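Local coordinates for protein pof8 (Schizosaccharomyces pombe, PDB 6TZN) that binds telomerase RNA ter1 and promotes its assembly with the catalytic subunit trt1, this chain being its C-terminal xRRM domain, at residues Leu13-Asn18 and Glu56-Ile61; Thr23-Ile28 and Met48-Arg53; Ser33-Arg38 and Arg77-Lys82; Thr9-Thr14 and Leu106-Glu111. All blocks are in the same frame, centred on the assembly; numbering follows the deposited sequence.

Interaction 1. Residues Leu13-Asn18 and Glu56-Ile61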
# COMPACT_ATOMS: atom_id res chain seq x y z
N LEU A 13 7.70 0.05 6.24
CA LEU A 13 7.19 -0.89 5.25
C LEU A 13 5.73 -1.24 5.53
O LEU A 13 5.40 -1.63 6.65
CB LEU A 13 8.00 -2.18 5.26
CG LEU A 13 9.52 -2.07 5.17
CD1 LEU A 13 10.14 -3.46 5.31
CD2 LEU A 13 9.93 -1.42 3.85
N THR A 14 4.88 -1.12 4.51
CA THR A 14 3.50 -1.58 4.61
C THR A 14 3.21 -2.58 3.50
O THR A 14 3.51 -2.32 2.33
CB THR A 14 2.48 -0.43 4.52
OG1 THR A 14 2.53 0.18 3.23
CG2 THR A 14 2.74 0.60 5.61
N ARG A 15 2.62 -3.70 3.86
CA ARG A 15 2.10 -4.63 2.87
C ARG A 15 0.69 -4.20 2.51
O ARG A 15 -0.13 -3.93 3.40
CB ARG A 15 2.07 -6.04 3.44
CG ARG A 15 1.35 -7.03 2.53
CD ARG A 15 1.45 -8.44 3.06
NE ARG A 15 2.73 -9.04 2.71
CZ ARG A 15 3.72 -9.24 3.57
NH1 ARG A 15 3.57 -8.90 4.85
NH2 ARG A 15 4.85 -9.79 3.16
N ILE A 16 0.41 -4.09 1.22
CA ILE A 16 -0.94 -3.83 0.72
C ILE A 16 -1.47 -5.14 0.17
O ILE A 16 -0.80 -5.78 -0.66
CB ILE A 16 -0.93 -2.75 -0.38
CG1 ILE A 16 -0.12 -1.52 0.05
CG2 ILE A 16 -2.36 -2.40 -0.78
CD1 ILE A 16 -0.69 -0.82 1.25
N LYS A 17 -2.65 -5.55 0.62
CA LYS A 17 -3.26 -6.80 0.19
C LYS A 17 -4.57 -6.53 -0.54
O LYS A 17 -5.25 -5.52 -0.29
CB LYS A 17 -3.54 -7.73 1.37
CG LYS A 17 -2.28 -8.17 2.09
CD LYS A 17 -2.56 -9.30 3.06
CE LYS A 17 -3.42 -8.84 4.22
NZ LYS A 17 -3.71 -9.98 5.13
N ASN A 18 -4.92 -7.46 -1.43
CA ASN A 18 -6.17 -7.45 -2.20
C ASN A 18 -6.17 -6.41 -3.32
O ASN A 18 -7.23 -5.93 -3.72
CB ASN A 18 -7.41 -7.37 -1.31
CG ASN A 18 -7.43 -8.48 -0.29
OD1 ASN A 18 -7.20 -9.65 -0.63
ND2 ASN A 18 -7.69 -8.13 0.97
N GLU A 56 0.29 -10.61 -9.07
CA GLU A 56 0.13 -10.79 -7.63
C GLU A 56 -0.91 -9.81 -7.11
O GLU A 56 -1.24 -8.81 -7.77
CB GLU A 56 1.47 -10.63 -6.91
CG GLU A 56 2.50 -11.65 -7.43
CD GLU A 56 3.71 -11.83 -6.54
OE1 GLU A 56 3.92 -11.03 -5.60
OE2 GLU A 56 4.49 -12.78 -6.78
N THR A 57 -1.46 -10.11 -5.94
CA THR A 57 -2.48 -9.28 -5.33
C THR A 57 -1.95 -8.51 -4.13
O THR A 57 -2.74 -7.90 -3.39
CB THR A 57 -3.70 -10.12 -4.94
OG1 THR A 57 -3.31 -11.10 -3.98
CG2 THR A 57 -4.31 -10.80 -6.17
N GLU A 58 -0.64 -8.53 -3.91
CA GLU A 58 -0.02 -7.85 -2.79
C GLU A 58 1.17 -7.04 -3.29
O GLU A 58 1.77 -7.36 -4.32
CB GLU A 58 0.45 -8.83 -1.71
CG GLU A 58 -0.66 -9.67 -1.11
CD GLU A 58 -0.18 -10.63 -0.04
OE1 GLU A 58 1.04 -10.65 0.25
OE2 GLU A 58 -1.02 -11.37 0.52
N ALA A 59 1.49 -5.98 -2.55
CA ALA A 59 2.70 -5.20 -2.79
C ALA A 59 3.30 -4.82 -1.45
O ALA A 59 2.60 -4.78 -0.43
CB ALA A 59 2.39 -3.92 -3.59
N ILE A 60 4.59 -4.53 -1.45
CA ILE A 60 5.25 -3.96 -0.27
C ILE A 60 5.67 -2.54 -0.60
O ILE A 60 6.37 -2.31 -1.59
CB ILE A 60 6.46 -4.80 0.18
CG1 ILE A 60 6.00 -6.20 0.62
CG2 ILE A 60 7.20 -4.08 1.31
CD1 ILE A 60 7.13 -7.10 1.08
N ILE A 61 5.22 -1.59 0.21
CA ILE A 61 5.53 -0.18 0.02
C ILE A 61 6.62 0.23 1.01
O ILE A 61 6.47 0.02 2.22
CB ILE A 61 4.28 0.70 0.21
CG1 ILE A 61 3.05 0.09 -0.47
CG2 ILE A 61 4.56 2.12 -0.28
CD1 ILE A 61 3.21 -0.14 -1.97
O HOH W 1 -3.83 -10.25 -1.38
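The two central strands of the xRRM sheet meet here: T14 and I16 of strand 13-17 lie against I61 and A59 of strand 58-63. The strands are antiparallel. T14 and I61 form a hydrogen-bonded pair. T14 N gives to I61 O at 3.0 Å, and I61 N gives to T14 O at 2.8 Å in a nearly straight bond. I16 and A59 repeat the pattern. R15 and I60 form the non-hydrogen-bonded pair in between.

On the face of T14 and I16, I16 CG1 packs on I61 CG1 at 3.6 Å. T14 OG1 lies 3.5 Å from I61 CB and is hydrogen-bonded to W63.

On the other face, E58 serves two basic chains. E58 OE1 makes a long salt bridge of 3.4 Å to R15 NE. The bend at chi3 of R15 (-81°) sets NE at that position, and the guanidinium and carboxylate planes are 64° apart. E58 OE2 lies 3.6 Å from K17 CD, the two chains side by side. K17 NZ itself pairs with E105. R15 NH2 meets E111 in a salt bridge whose modelled closeness is doubtful. An alanine in place of E58 would probably leave R15 NE without its acidic mate and strip cover from the K17 methylenes.

Helix 66-78 packs on T14 and I16, and helix 109-119 on L13 and I60. Strands 47-51 and 103-106 flank the pair.

Interaction 2. Residues Thr23-Ile28 and Met48-Arg53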
# COMPACT_ATOMS: atom_id res chain seq x y z
N THR A 23 -3.08 -5.15 -11.98
CA THR A 23 -2.69 -3.76 -11.84
C THR A 23 -1.19 -3.60 -12.08
O THR A 23 -0.49 -4.54 -12.49
CB THR A 23 -3.16 -3.22 -10.48
OG1 THR A 23 -3.18 -1.79 -10.53
CG2 THR A 23 -2.25 -3.68 -9.34
N ASN A 24 -0.68 -2.38 -11.88
CA ASN A 24 0.73 -2.08 -12.08
C ASN A 24 1.19 -1.04 -11.07
O ASN A 24 0.39 -0.48 -10.32
CB ASN A 24 1.03 -1.68 -13.54
CG ASN A 24 0.34 -0.40 -13.97
OD1 ASN A 24 -0.21 0.34 -13.16
ND2 ASN A 24 0.41 -0.11 -15.27
N LYS A 25 2.50 -0.80 -11.04
CA LYS A 25 3.07 0.09 -10.04
C LYS A 25 2.54 1.51 -10.16
O LYS A 25 2.31 2.18 -9.15
CB LYS A 25 4.60 0.09 -10.13
CG LYS A 25 5.26 -1.13 -9.51
CD LYS A 25 6.78 -1.05 -9.59
CE LYS A 25 7.40 -2.39 -9.26
NZ LYS A 25 8.78 -2.25 -8.73
N SER A 26 2.33 1.99 -11.39
CA SER A 26 1.81 3.34 -11.58
C SER A 26 0.43 3.49 -10.96
O SER A 26 0.14 4.48 -10.27
CB SER A 26 1.77 3.68 -13.06
OG SER A 26 1.18 4.95 -13.26
N THR A 27 -0.45 2.50 -11.20
CA THR A 27 -1.78 2.56 -10.61
C THR A 27 -1.72 2.46 -9.10
O THR A 27 -2.43 3.18 -8.40
CB THR A 27 -2.67 1.45 -11.19
OG1 THR A 27 -2.70 1.57 -12.61
CG2 THR A 27 -4.10 1.55 -10.65
N ILE A 28 -0.87 1.57 -8.57
CA ILE A 28 -0.72 1.47 -7.12
C ILE A 28 -0.28 2.80 -6.53
O ILE A 28 -0.82 3.26 -5.52
CB ILE A 28 0.23 0.32 -6.73
CG1 ILE A 28 -0.32 -1.03 -7.20
CG2 ILE A 28 0.49 0.33 -5.23
CD1 ILE A 28 0.75 -2.13 -7.21
N MET A 48 8.17 5.83 -1.52
CA MET A 48 9.42 5.95 -2.25
C MET A 48 9.62 4.78 -3.20
O MET A 48 10.02 4.96 -4.36
CB MET A 48 10.59 6.01 -1.28
CG MET A 48 11.90 6.20 -2.00
SD MET A 48 13.27 6.28 -0.86
CE MET A 48 12.52 7.34 0.34
N TYR A 49 9.35 3.56 -2.74
CA TYR A 49 9.48 2.38 -3.58
C TYR A 49 8.26 1.50 -3.41
O TYR A 49 7.72 1.36 -2.31
CB TYR A 49 10.76 1.61 -3.25
CG TYR A 49 11.99 2.45 -3.45
CD1 TYR A 49 12.32 2.94 -4.71
CD2 TYR A 49 12.82 2.79 -2.39
CE1 TYR A 49 13.43 3.73 -4.92
CE2 TYR A 49 13.95 3.57 -2.58
CZ TYR A 49 14.24 4.04 -3.85
OH TYR A 49 15.35 4.83 -4.07
N ILE A 50 7.82 0.93 -4.52
CA ILE A 50 6.71 -0.00 -4.55
C ILE A 50 7.27 -1.31 -5.10
O ILE A 50 7.73 -1.36 -6.24
CB ILE A 50 5.57 0.52 -5.43
CG1 ILE A 50 5.03 1.84 -4.85
CG2 ILE A 50 4.47 -0.52 -5.59
CD1 ILE A 50 4.03 2.53 -5.75
N ASP A 51 7.26 -2.35 -4.27
CA ASP A 51 7.70 -3.67 -4.71
C ASP A 51 6.45 -4.43 -5.13
O ASP A 51 5.61 -4.79 -4.29
CB ASP A 51 8.45 -4.40 -3.60
CG ASP A 51 9.72 -3.67 -3.16
OD1 ASP A 51 10.21 -2.74 -3.85
OD2 ASP A 51 10.25 -4.05 -2.10
N TYR A 52 6.29 -4.66 -6.43
CA TYR A 52 5.09 -5.29 -6.94
C TYR A 52 5.44 -6.11 -8.17
O TYR A 52 6.18 -5.64 -9.04
CB TYR A 52 4.01 -4.27 -7.30
CG TYR A 52 2.81 -4.93 -7.92
CD1 TYR A 52 1.94 -5.69 -7.15
CD2 TYR A 52 2.57 -4.84 -9.29
CE1 TYR A 52 0.85 -6.33 -7.72
CE2 TYR A 52 1.48 -5.47 -9.86
CZ TYR A 52 0.63 -6.21 -9.08
OH TYR A 52 -0.43 -6.86 -9.65
N ARG A 53 4.90 -7.33 -8.24
CA ARG A 53 5.09 -8.22 -9.37
C ARG A 53 3.74 -8.44 -10.04
O ARG A 53 2.76 -8.75 -9.37
CB ARG A 53 5.64 -9.58 -8.91
CG ARG A 53 5.94 -10.51 -10.06
O HOH W 2 9.18 -4.69 -7.69
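I50, on edge strand 47-51, meets K25 and I28 at the start of helix 25-39. I50 CG2 lies 4.1 Å from I28 CG2, and K25 CG packs on the same methyl. The K25 chain is extended beyond CG and runs alongside I50 the other way. Its NZ reaches I50 O at 2.8 Å in a hydrogen bond, nearly along the C=O axis.

D51 turns to the other side of the strand, where its carboxylate bonds to Y115.

Y52 follows, with CG anti to the backbone N (chi1 176°). Its ring lies beside T23 and I28. I28 CD1 sits over one face in a CH-pi contact, 3.8 Å from the ring centroid. T23 CG2 lies 3.7 Å from Y52 OH, and that hydroxyl is hydrogen-bonded to E56 O. Y52 N gives to a water at 3.2 Å, which also accepts from K25 NZ at 2.7 Å. A leucine at Y52 would probably leave E56 O without this donor and I28 CD1 without a flat surface to rest on.

N24 is the N-cap. Its OD1 accepts from T27 N and T27 OG1, which approach from opposite faces of its plane.

The chemistry is mixed. An apolar patch ties the helix start to the edge strand, and a lysine spans its rim. The ammonium is met by a carbonyl and a water, whose dipoles probably ease its charge; the D51 carboxylate is near but not in contact.

Interaction 3. Residues Ser33-Arg38 and Arg77-Lys82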
# COMPACT_ATOMS: atom_id res chain seq x y z
N SER A 33 -1.68 7.46 -3.32
CA SER A 33 -1.73 8.91 -3.17
C SER A 33 -3.16 9.41 -2.99
O SER A 33 -3.42 10.30 -2.17
CB SER A 33 -1.08 9.58 -4.38
OG SER A 33 0.25 9.11 -4.53
N TYR A 34 -4.09 8.85 -3.76
CA TYR A 34 -5.49 9.25 -3.67
C TYR A 34 -6.04 8.98 -2.28
O TYR A 34 -6.67 9.85 -1.66
CB TYR A 34 -6.29 8.49 -4.74
CG TYR A 34 -7.74 8.88 -4.83
CD1 TYR A 34 -8.68 8.32 -3.98
CD2 TYR A 34 -8.16 9.81 -5.77
CE1 TYR A 34 -10.01 8.69 -4.05
CE2 TYR A 34 -9.49 10.18 -5.86
CZ TYR A 34 -10.41 9.62 -4.99
OH TYR A 34 -11.72 9.98 -5.09
N VAL A 35 -5.80 7.78 -1.76
CA VAL A 35 -6.30 7.40 -0.44
C VAL A 35 -5.62 8.22 0.65
O VAL A 35 -6.28 8.74 1.57
CB VAL A 35 -6.12 5.88 -0.25
CG1 VAL A 35 -6.41 5.46 1.17
CG2 VAL A 35 -7.00 5.12 -1.22
N PHE A 36 -4.29 8.37 0.56
CA PHE A 36 -3.52 9.13 1.53
C PHE A 36 -4.06 10.55 1.67
O PHE A 36 -4.19 11.06 2.79
CB PHE A 36 -2.06 9.17 1.04
CG PHE A 36 -1.03 9.54 2.09
CD1 PHE A 36 -0.85 10.86 2.47
CD2 PHE A 36 -0.20 8.57 2.64
CE1 PHE A 36 0.12 11.20 3.41
CE2 PHE A 36 0.76 8.90 3.57
CZ PHE A 36 0.92 10.22 3.96
N SER A 37 -4.41 11.19 0.55
CA SER A 37 -4.86 12.57 0.60
C SER A 37 -6.21 12.72 1.31
O SER A 37 -6.49 13.80 1.84
CB SER A 37 -4.92 13.17 -0.81
OG SER A 37 -5.99 12.64 -1.56
N ARG A 38 -7.03 11.67 1.33
CA ARG A 38 -8.26 11.71 2.12
C ARG A 38 -8.01 11.50 3.60
O ARG A 38 -8.87 11.85 4.41
CB ARG A 38 -9.25 10.64 1.64
CG ARG A 38 -10.20 11.10 0.55
CD ARG A 38 -9.59 10.93 -0.81
NE ARG A 38 -10.30 11.72 -1.80
CZ ARG A 38 -9.74 12.18 -2.91
NH1 ARG A 38 -8.47 11.91 -3.17
NH2 ARG A 38 -10.46 12.91 -3.76
N ARG A 77 -7.50 1.39 7.13
CA ARG A 77 -8.33 0.89 8.21
C ARG A 77 -9.66 1.64 8.27
O ARG A 77 -10.71 1.05 8.55
CB ARG A 77 -7.60 1.01 9.55
CG ARG A 77 -8.37 0.37 10.70
CD ARG A 77 -7.73 0.68 12.04
NE ARG A 77 -7.87 2.09 12.39
CZ ARG A 77 -6.86 2.95 12.43
NH1 ARG A 77 -5.63 2.54 12.14
NH2 ARG A 77 -7.08 4.21 12.77
N THR A 78 -9.63 2.95 7.99
CA THR A 78 -10.83 3.76 8.15
C THR A 78 -11.61 3.96 6.85
O THR A 78 -12.79 4.29 6.92
CB THR A 78 -10.48 5.11 8.80
OG1 THR A 78 -9.56 5.83 7.98
CG2 THR A 78 -9.85 4.89 10.17
N GLN A 79 -11.00 3.74 5.69
CA GLN A 79 -11.67 3.89 4.41
C GLN A 79 -11.87 2.51 3.77
O GLN A 79 -10.90 1.77 3.58
CB GLN A 79 -10.84 4.76 3.46
CG GLN A 79 -10.45 6.14 4.00
CD GLN A 79 -9.53 6.88 3.04
OE1 GLN A 79 -9.66 6.75 1.83
NE2 GLN A 79 -8.60 7.65 3.58
N GLU A 80 -13.12 2.18 3.44
CA GLU A 80 -13.41 1.00 2.64
C GLU A 80 -13.02 1.27 1.19
O GLU A 80 -13.58 2.16 0.54
CB GLU A 80 -14.91 0.70 2.68
CG GLU A 80 -15.40 0.11 3.96
CD GLU A 80 -16.90 -0.18 3.93
OE1 GLU A 80 -17.37 -0.84 4.87
OE2 GLU A 80 -17.60 0.26 2.99
N ARG A 81 -12.06 0.52 0.69
CA ARG A 81 -11.66 0.68 -0.70
C ARG A 81 -11.52 -0.70 -1.32
O ARG A 81 -11.05 -1.64 -0.67
CB ARG A 81 -10.32 1.44 -0.81
CG ARG A 81 -10.29 2.80 -0.14
CD ARG A 81 -10.59 3.90 -1.12
NE ARG A 81 -10.69 5.20 -0.45
CZ ARG A 81 -11.33 6.26 -0.94
NH1 ARG A 81 -11.93 6.21 -2.12
NH2 ARG A 81 -11.39 7.37 -0.22
N LYS A 82 -11.93 -0.82 -2.58
CA LYS A 82 -11.77 -2.04 -3.35
C LYS A 82 -11.45 -1.64 -4.77
O LYS A 82 -12.18 -0.84 -5.36
CB LYS A 82 -13.06 -2.87 -3.35
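A polar helix-to-loop contact, backed by methyl packing, joins V35 and R38 of helix 25-39 to Q79 and R81, just past helix 66-78.

Q79 NE2 gives to V35 O at 3.3 Å, with an angle of 164° at the hydrogen. The Q79 chain is extended beyond CG and runs past V35 the other way. V35 CG1 lies 3.6 Å from Q79 OE1. The same OE1 is gripped side-on by R81: NE at 2.9 Å in the carbonyl plane, and NH2 at 2.8 Å from above it. These two hydrogen bonds to one oxygen probably limit rotation of the Q79 amide.

The bend of R81 at chi2 (-95°) brings CD to V35 CG2, 3.8 Å away. R81 NH1 approaches the edge of the Y34 ring, 3.7 Å from Y34 CE1, with the two planes 85° apart. NH1 also bonds to R90 O.

R38 meets the same ring over its face. Its NH1 sits 3.2 Å above the Y34 ring plane, over the ring centre, and gives to Y34 O. R38 NE and R81 NH2 are 4.8 Å apart, and these like charges probably repel mildly.

V35 also packs on A75 and F76 of helix 66-78. The arrangement belongs to the RRM fold, where two helices pack side by side on one face of the sheet.

Interaction 4. Residues Thr9-Thr14 and Leu106-Glu111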
# COMPACT_ATOMS: atom_id res chain seq x y z
N THR A 9 16.07 1.92 8.88
CA THR A 9 15.07 2.72 9.57
C THR A 9 13.83 1.85 9.77
O THR A 9 13.27 1.32 8.80
CB THR A 9 14.72 3.96 8.74
OG1 THR A 9 15.90 4.76 8.57
CG2 THR A 9 13.65 4.80 9.44
N LYS A 10 13.41 1.70 11.02
CA LYS A 10 12.29 0.83 11.33
C LYS A 10 10.97 1.47 10.94
O LYS A 10 10.84 2.70 10.86
CB LYS A 10 12.28 0.48 12.82
CG LYS A 10 13.54 -0.21 13.28
N ASN A 11 9.98 0.62 10.68
CA ASN A 11 8.58 1.03 10.54
C ASN A 11 8.31 1.81 9.26
O ASN A 11 7.40 2.63 9.20
CB ASN A 11 8.07 1.75 11.79
CG ASN A 11 8.25 0.91 13.03
OD1 ASN A 11 7.96 -0.29 13.03
ND2 ASN A 11 8.75 1.52 14.10
N LEU A 12 9.04 1.49 8.18
CA LEU A 12 8.84 2.13 6.89
C LEU A 12 7.95 1.33 5.95
O LEU A 12 7.51 1.88 4.94
CB LEU A 12 10.18 2.34 6.18
CG LEU A 12 11.20 3.33 6.77
CD1 LEU A 12 12.46 3.34 5.91
CD2 LEU A 12 10.60 4.72 6.85
N LEU A 13 7.70 0.05 6.24
CA LEU A 13 7.19 -0.89 5.25
C LEU A 13 5.73 -1.24 5.53
O LEU A 13 5.40 -1.63 6.65
CB LEU A 13 8.00 -2.18 5.26
CG LEU A 13 9.52 -2.07 5.17
CD1 LEU A 13 10.14 -3.46 5.31
CD2 LEU A 13 9.93 -1.42 3.85
N THR A 14 4.88 -1.12 4.51
CA THR A 14 3.50 -1.58 4.61
C THR A 14 3.21 -2.58 3.50
O THR A 14 3.51 -2.32 2.33
CB THR A 14 2.48 -0.43 4.52
OG1 THR A 14 2.53 0.18 3.23
CG2 THR A 14 2.74 0.60 5.61
N LEU A 106 1.48 -3.03 8.67
CA LEU A 106 2.88 -2.69 8.91
C LEU A 106 3.70 -3.97 9.00
O LEU A 106 3.31 -4.91 9.70
CB LEU A 106 3.00 -1.89 10.20
CG LEU A 106 4.35 -1.22 10.47
CD1 LEU A 106 4.58 -0.06 9.52
CD2 LEU A 106 4.42 -0.76 11.93
N ILE A 107 4.82 -4.01 8.29
CA ILE A 107 5.72 -5.16 8.34
C ILE A 107 6.73 -4.93 9.45
O ILE A 107 7.37 -3.87 9.51
CB ILE A 107 6.42 -5.35 6.98
CG1 ILE A 107 5.38 -5.60 5.88
CG2 ILE A 107 7.41 -6.51 7.05
CD1 ILE A 107 5.98 -5.73 4.48
N THR A 108 6.85 -5.89 10.36
CA THR A 108 7.69 -5.74 11.55
C THR A 108 8.47 -7.03 11.78
O THR A 108 8.43 -7.97 10.98
CB THR A 108 6.84 -5.41 12.78
OG1 THR A 108 5.90 -6.47 13.00
CG2 THR A 108 6.09 -4.09 12.61
N GLY A 109 9.19 -7.06 12.90
CA GLY A 109 9.83 -8.28 13.35
C GLY A 109 10.80 -8.85 12.33
O GLY A 109 11.51 -8.12 11.63
N GLU A 110 10.82 -10.18 12.24
CA GLU A 110 11.77 -10.85 11.37
C GLU A 110 11.48 -10.59 9.90
O GLU A 110 12.42 -10.53 9.09
CB GLU A 110 11.80 -12.35 11.66
CG GLU A 110 12.56 -12.71 12.93
CD GLU A 110 14.00 -12.23 12.91
OE1 GLU A 110 14.45 -11.66 13.93
OE2 GLU A 110 14.68 -12.41 11.88
N GLU A 111 10.21 -10.43 9.52
CA GLU A 111 9.90 -10.15 8.12
C GLU A 111 10.48 -8.81 7.69
O GLU A 111 10.97 -8.67 6.57
CB GLU A 111 8.40 -10.21 7.87
CG GLU A 111 8.06 -9.98 6.41
CD GLU A 111 6.57 -9.89 6.15
OE1 GLU A 111 5.79 -9.82 7.12
OE2 GLU A 111 6.20 -9.89 4.97
O HOH W 3 8.29 -1.52 8.60
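L13 and I107 meet where strand 13-17 pairs with the end of strand 103-106. I107 N gives to L13 O at 2.9 Å. The bond is straight, 175° at the hydrogen, but the donor stands above the carbonyl plane. L13 CB lies 3.9 Å from I107 CB. I107 CG1 is anti to its own carbonyl carbon, and CD1 extends beyond it to lie 4.2 Å from L13 CB.

L106 lies on the other face of the sheet, with T14. Its CG is anti to the backbone N, and chi2 of 70° then places CD1. This methyl comes to 3.4 Å from L13 O, while L106 CD2 rests 3.7 Å from N11 OD1. N11 has its CG anti to the carbonyl carbon (chi1 -56°), and from there OD1 meets that methyl. The side chains of N11 and L106 approach at a slant. N11 N bonds to E112. T14 and L106 form an antiparallel non-hydrogen-bonded pair.

A water links the two segments beyond the last backbone bond. It accepts from L13 N at 2.9 Å and donates to I107 O at 2.7 Å.

Beyond T108 the chain turns into helix 109-119, whose Y115 and W116 pack on L13. A C-terminal helix laid on the sheet face, where a canonical RRM would take its RNA, is the hallmark of the xRRM.

How the interactions relate
Interaction 1 is the hub, and two other contacts touch it. D51 N, from interaction 2, lies 2.8 Å from I60 O, a probable hydrogen bond that carries the sheet on to its edge strand. Interaction 4 shares L13 and T14 with it and adds the fourth strand on the other side; I107 CD1 packs on I60 CG2 at 3.8 Å. Interaction 3 touches none of the others. Its centre lies about 14 Å from that of interaction 1 and about 20 Å from that of interaction 4, across the chain's centre. Interactions 2 and 3 use the start and the later turns of helix 25-39, with centres about 16 Å apart.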